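PDB 6FDG: 4-hydroxybenzoyl-CoA thioesterase, which probably hydrolyses acyl-CoA thioesters, acting as a DHNA-CoA thioesterase in the vitamin K2 (menaquinone) pathway. Local coordinates for residues Y12-K17 with A27-V32; V80-Y83 with S88-K91. All blocks are in the same frame, centred on the assembly; numbering follows the deposited sequence.

Contact 1: residues Y12-K17 with A27-V32; sequences YAETDK and ATWFEV
Glu-14 and Trp-29 meet through the carboxylate of one and the pyrrole N-H side of the other, the two planes turned 65° apart. The indole presents its edge: Trp-29 NE1 donates to Glu-14 OE2 at 3.0 Å with an N-H...O angle of 158°, a fairly straight bond in which the acceptor lies close to the ring plane. On the acceptor side the approach is tilted, since NE1 stands 51° out of the carboxylate plane, above Glu-14 OE2. The second oxygen also lies in the plane of the indole, at its edge, Glu-14 OE1 coming within 3.6 Å of Trp-29 CZ2. CG of Glu-14 is placed anti to its carbonyl carbon, and the chain then runs out extended, carrying the carboxylate to the indole edge.

The carboxylate has other partners. OE1 accepts from the backbone N of Arg-11, and OE2 forms a salt bridge with NH1 of Arg-11 of the third subunit, so OE2 is shared between the indole and a positive charge, which would probably stabilise the ionised carboxylate. Within 12-17, Tyr-12 O accepts from Thr-15 N and from Thr-15 OG1, the latter at 2.8 Å, as the 3-10 segment 12-14 ends. Trp-29 itself packs on Ile-8 and Ile-94. The buried pair thus takes part in an interface with the third subunit and ties the loop after strand 2-9 to helix 26-41, the long helix that a hot-dog fold wraps in its curved sheet.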
loop_
_atom_site.group_PDB
_atom_site.type_symbol
_atom_site.label_atom_id
_atom_site.label_comp_id
_atom_site.label_asym_id
_atom_site.label_seq_id
_atom_site.Cartn_x
_atom_site.Cartn_y
_atom_site.Cartn_z
ATOM N N TYR A 12 -10.584 -3.100 -4.966
ATOM C CA TYR A 12 -11.027 -3.431 -3.617
ATOM C C TYR A 12 -9.971 -3.201 -2.579
ATOM O O TYR A 12 -10.197 -2.695 -1.495
ATOM C CB TYR A 12 -11.458 -4.923 -3.660
ATOM C CG TYR A 12 -12.165 -5.369 -2.388
ATOM C CD1 TYR A 12 -11.518 -5.778 -1.235
ATOM C CD2 TYR A 12 -13.551 -5.210 -2.322
ATOM C CE1 TYR A 12 -12.247 -6.055 -0.055
ATOM C CE2 TYR A 12 -14.260 -5.587 -1.221
ATOM C CZ TYR A 12 -13.556 -5.949 -0.127
ATOM O OH TYR A 12 -14.235 -6.364 1.116
ATOM N N ALA A 13 -8.731 -3.473 -2.944
ATOM C CA ALA A 13 -7.585 -3.278 -2.021
ATOM C C ALA A 13 -7.399 -1.826 -1.664
ATOM O O ALA A 13 -6.778 -1.548 -0.642
ATOM C CB ALA A 13 -6.289 -3.677 -2.671
ATOM N N GLU A 14 -7.911 -0.885 -2.437
ATOM C CA GLU A 14 -7.774 0.544 -2.147
ATOM C C GLU A 14 -8.832 1.084 -1.185
ATOM O O GLU A 14 -8.757 2.303 -0.870
ATOM C CB GLU A 14 -7.790 1.285 -3.462
ATOM C CG GLU A 14 -6.504 1.113 -4.284
ATOM C CD GLU A 14 -6.656 1.584 -5.704
ATOM O OE1 GLU A 14 -7.696 1.569 -6.363
ATOM O OE2 GLU A 14 -5.549 2.017 -6.294
ATOM N N THR A 15 -9.730 0.211 -0.708
ATOM C CA THR A 15 -10.772 0.651 0.259
ATOM C C THR A 15 -10.306 0.621 1.659
ATOM O O THR A 15 -9.331 -0.094 1.977
ATOM C CB THR A 15 -12.009 -0.240 0.183
ATOM O OG1 THR A 15 -11.715 -1.569 0.565
ATOM C CG2 THR A 15 -12.640 -0.156 -1.171
ATOM N N ASP A 16 -10.924 1.382 2.513
ATOM C CA ASP A 16 -10.759 1.253 3.925
ATOM C C ASP A 16 -12.078 0.776 4.532
ATOM O O ASP A 16 -13.049 0.496 3.864
ATOM C CB ASP A 16 -10.168 2.462 4.509
ATOM C CG ASP A 16 -11.061 3.660 4.519
ATOM O OD1 ASP A 16 -12.312 3.503 4.268
ATOM O OD2 ASP A 16 -10.530 4.779 4.625
ATOM N N LYS A 17 -12.017 0.693 5.877
ATOM C CA LYS A 17 -13.184 0.101 6.585
ATOM C C LYS A 17 -14.431 1.067 6.464
ATOM O O LYS A 17 -15.505 0.440 6.686
ATOM C CB LYS A 17 -12.800 -0.197 7.995
ATOM C CG LYS A 17 -12.510 0.979 8.867
ATOM C CD LYS A 17 -12.679 0.684 10.388
ATOM C CE LYS A 17 -13.831 -0.257 10.647
ATOM N NZ LYS A 17 -14.368 -0.262 12.040
ATOM N N ALA A 27 -2.571 9.811 -3.895
ATOM C CA ALA A 27 -1.280 10.127 -4.490
ATOM C C ALA A 27 -0.907 9.140 -5.571
ATOM O O ALA A 27 -0.319 9.568 -6.597
ATOM C CB ALA A 27 -0.242 10.234 -3.433
ATOM N N THR A 28 -1.229 7.859 -5.407
ATOM C CA THR A 28 -0.944 6.871 -6.431
ATOM C C THR A 28 -1.736 7.149 -7.688
ATOM O O THR A 28 -1.206 7.014 -8.813
ATOM C CB THR A 28 -1.144 5.437 -5.927
ATOM O OG1 THR A 28 -0.273 5.263 -4.815
ATOM C CG2 THR A 28 -0.948 4.431 -6.938
ATOM N N TRP A 29 -2.985 7.553 -7.537
ATOM C CA TRP A 29 -3.785 7.878 -8.714
ATOM C C TRP A 29 -3.277 9.131 -9.401
ATOM O O TRP A 29 -3.224 9.140 -10.648
ATOM C CB TRP A 29 -5.252 8.109 -8.327
ATOM C CG TRP A 29 -5.962 6.830 -7.915
ATOM C CD1 TRP A 29 -5.459 5.617 -7.764
ATOM C CD2 TRP A 29 -7.366 6.725 -7.599
ATOM N NE1 TRP A 29 -6.436 4.676 -7.379
ATOM C CE2 TRP A 29 -7.612 5.393 -7.302
ATOM C CE3 TRP A 29 -8.402 7.637 -7.541
ATOM C CZ2 TRP A 29 -8.889 4.871 -7.017
ATOM C CZ3 TRP A 29 -9.684 7.159 -7.230
ATOM C CH2 TRP A 29 -9.882 5.784 -6.987
ATOM N N PHE A 30 -2.793 10.125 -8.653
ATOM C CA PHE A 30 -2.162 11.311 -9.290
ATOM C C PHE A 30 -0.932 10.851 -10.033
ATOM O O PHE A 30 -0.668 11.398 -11.130
ATOM C CB PHE A 30 -1.801 12.357 -8.287
ATOM C CG PHE A 30 -2.957 13.090 -7.641
ATOM C CD1 PHE A 30 -4.274 13.018 -8.034
ATOM C CD2 PHE A 30 -2.647 14.004 -6.621
ATOM C CE1 PHE A 30 -5.287 13.770 -7.401
ATOM C CE2 PHE A 30 -3.619 14.788 -6.025
ATOM C CZ PHE A 30 -4.949 14.634 -6.431
ATOM N N GLU A 31 -0.131 9.907 -9.505
ATOM C CA GLU A 31 1.037 9.409 -10.232
ATOM C C GLU A 31 0.655 8.756 -11.524
ATOM O O GLU A 31 1.293 9.020 -12.574
ATOM C CB GLU A 31 1.783 8.456 -9.316
ATOM C CG GLU A 31 2.875 7.683 -10.022
ATOM C CD GLU A 31 3.346 6.524 -9.123
ATOM O OE1 GLU A 31 2.934 5.310 -9.397
ATOM O OE2 GLU A 31 4.225 6.779 -8.245
ATOM N N VAL A 32 -0.338 7.868 -11.501
ATOM C CA VAL A 32 -0.788 7.212 -12.711
ATOM C C VAL A 32 -1.198 8.271 -13.747
ATOM O O VAL A 32 -0.826 8.194 -14.925
ATOM C CB VAL A 32 -1.948 6.243 -12.395
ATOM C CG1 VAL A 32 -2.659 5.717 -13.686
ATOM C CG2 VAL A 32 -1.438 5.088 -11.603
#

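Contact 2: residues V80-Y83 with S88-K91; sequences VEKY and SVYK
Ser-88 and Tyr-83 form a non-hydrogen-bonded antiparallel pair, CA to CA 4.5 Å, with both side chains on the sheet face that also carries Val-80 and Tyr-90. Ser-88 OG lies in the plane of the Tyr-83 ring, at its edge, 3.5 Å from Tyr-83 CD1. The ring reaches on to helix 127-141, where Tyr-83 OH is hydrogen-bonded to His-130 ND1. Ser-88 CA also makes a CA-H...O contact with Lys-82 O.

Val-89 is where the register slips. Its N donates to Lys-82 O at 2.8 Å and 167°, but its own oxygen faces two amides at once: Val-89 O accepts weakly from Glu-81 N, where the N-H...O angle is only 128°, and weakly again from Lys-82 N, a straighter but longer bond at 3.3 Å. Two residues opposite one are the signature of a classic beta bulge, set here in the hairpin of strands 73-83 and 88-95, part of the antiparallel sheet of the hot-dog fold. On the other face, Val-89 CG2 runs beside the aliphatic part of Lys-82, 4.1 Å from Lys-82 CD.

Tyr-90 returns to the first face, paired with Val-80 across a non-hydrogen-bonded site. The side chains lie alongside, pointing the same way. With Val-80 CG1 anti to the backbone N (chi1 176°), CG2 lies anti to the carbonyl carbon and approaches Tyr-90 CE2 obliquely at 3.6 Å. Tyr-90 OH is hydrogen-bonded to Tyr-133 OH, while the side chain rests on Arg-34 and Ile-38 of helix 26-41.

Lys-91 lies beside Glu-81 through methylenes, Lys-91 CD meeting Glu-81 CG at 3.6 Å. Their charged ends come near without touching, and Glu-81 OE1 is hydrogen-bonded to Trp-79 NE1.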
loop_
_atom_site.group_PDB
_atom_site.type_symbol
_atom_site.label_atom_id
_atom_site.label_comp_id
_atom_site.label_asym_id
_atom_site.label_seq_id
_atom_site.Cartn_x
_atom_site.Cartn_y
_atom_site.Cartn_z
ATOM N N VAL A 80 -0.233 20.870 -16.360
ATOM C CA VAL A 80 0.923 21.505 -15.735
ATOM C C VAL A 80 0.576 22.950 -15.451
ATOM O O VAL A 80 0.483 23.803 -16.377
ATOM C CB VAL A 80 2.161 21.337 -16.604
ATOM C CG1 VAL A 80 3.303 22.117 -15.911
ATOM C CG2 VAL A 80 2.491 19.877 -16.803
ATOM N N GLU A 81 0.338 23.324 -14.200
ATOM C CA GLU A 81 0.004 24.692 -13.813
ATOM C C GLU A 81 1.179 25.577 -13.952
ATOM O O GLU A 81 1.044 26.758 -14.322
ATOM C CB GLU A 81 -0.523 24.669 -12.388
ATOM C CG GLU A 81 -1.014 26.012 -11.865
ATOM C CD GLU A 81 -2.151 26.607 -12.614
ATOM O OE1 GLU A 81 -2.965 25.904 -13.326
ATOM O OE2 GLU A 81 -2.378 27.838 -12.345
ATOM N N LYS A 82 2.374 25.088 -13.597
ATOM C CA LYS A 82 3.587 25.915 -13.655
ATOM C C LYS A 82 4.764 25.032 -14.081
ATOM O O LYS A 82 5.010 23.983 -13.461
ATOM C CB LYS A 82 3.925 26.518 -12.301
ATOM C CG LYS A 82 2.785 27.277 -11.542
ATOM C CD LYS A 82 2.953 27.372 -10.017
ATOM C CE LYS A 82 1.937 28.378 -9.460
ATOM N NZ LYS A 82 2.597 29.340 -8.505
ATOM N N TYR A 83 5.527 25.441 -15.087
ATOM C CA TYR A 83 6.737 24.781 -15.489
ATOM C C TYR A 83 7.895 25.676 -15.355
ATOM O O TYR A 83 7.842 26.857 -15.838
ATOM C CB TYR A 83 6.622 24.296 -16.951
ATOM C CG TYR A 83 7.954 23.886 -17.484
ATOM C CD1 TYR A 83 8.556 22.701 -17.027
ATOM C CD2 TYR A 83 8.685 24.620 -18.419
ATOM C CE1 TYR A 83 9.806 22.330 -17.439
ATOM C CE2 TYR A 83 9.953 24.235 -18.837
ATOM C CZ TYR A 83 10.499 23.099 -18.333
ATOM O OH TYR A 83 11.743 22.628 -18.687
ATOM N N SER A 88 8.272 21.521 -11.626
ATOM C CA SER A 88 6.962 21.575 -12.301
ATOM C C SER A 88 5.848 21.418 -11.252
ATOM O O SER A 88 6.059 20.571 -10.295
ATOM C CB SER A 88 6.752 20.506 -13.268
ATOM O OG SER A 88 7.633 20.612 -14.439
ATOM N N VAL A 89 4.747 22.103 -11.377
ATOM C CA VAL A 89 3.558 21.877 -10.520
ATOM C C VAL A 89 2.455 21.363 -11.423
ATOM O O VAL A 89 2.040 22.040 -12.375
ATOM C CB VAL A 89 3.107 23.136 -9.808
ATOM C CG1 VAL A 89 1.884 22.842 -8.924
ATOM C CG2 VAL A 89 4.251 23.678 -8.944
ATOM N N TYR A 90 2.012 20.137 -11.194
ATOM C CA TYR A 90 0.868 19.515 -11.867
ATOM C C TYR A 90 -0.339 19.745 -11.022
ATOM O O TYR A 90 -0.284 19.663 -9.764
ATOM C CB TYR A 90 1.075 18.033 -12.058
ATOM C CG TYR A 90 2.214 17.603 -12.925
ATOM C CD1 TYR A 90 3.521 17.681 -12.530
ATOM C CD2 TYR A 90 1.951 17.194 -14.242
ATOM C CE1 TYR A 90 4.566 17.298 -13.391
ATOM C CE2 TYR A 90 3.002 16.786 -15.108
ATOM C CZ TYR A 90 4.224 16.890 -14.638
ATOM O OH TYR A 90 5.313 16.486 -15.496
ATOM N N LYS A 91 -1.487 19.978 -11.649
ATOM C CA LYS A 91 -2.790 20.017 -10.977
ATOM C C LYS A 91 -3.657 18.948 -11.559
ATOM O O LYS A 91 -3.547 18.509 -12.714
ATOM C CB LYS A 91 -3.450 21.408 -11.125
ATOM C CG LYS A 91 -2.860 22.415 -10.156
ATOM C CD LYS A 91 -3.451 23.814 -10.271
ATOM C CE LYS A 91 -4.893 23.781 -9.868
ATOM N NZ LYS A 91 -5.180 25.167 -9.241
#

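In the fold
Contact 1, 12-17 with 27-32, lies wholly upstream of contact 2, 80-83 with 88-91, in the sequence. They sit on opposite sides of the chain's centre, with centres about 22 Å apart and nearest atoms about 7 Å apart, so they do not touch. Two elements link them: helix 26-41 carries Trp-29 of contact 1 and, further along, packs on Val-80 and Tyr-90 of contact 2, while strand 88-95 supplies the second segment of contact 2 and, through Ile-94, a surface for Trp-29. Their settings differ, since contact 1 is reached by three other subunits and contact 2 by none. Neither contact holds a bound ligand, and no catalytic role can be assigned to either.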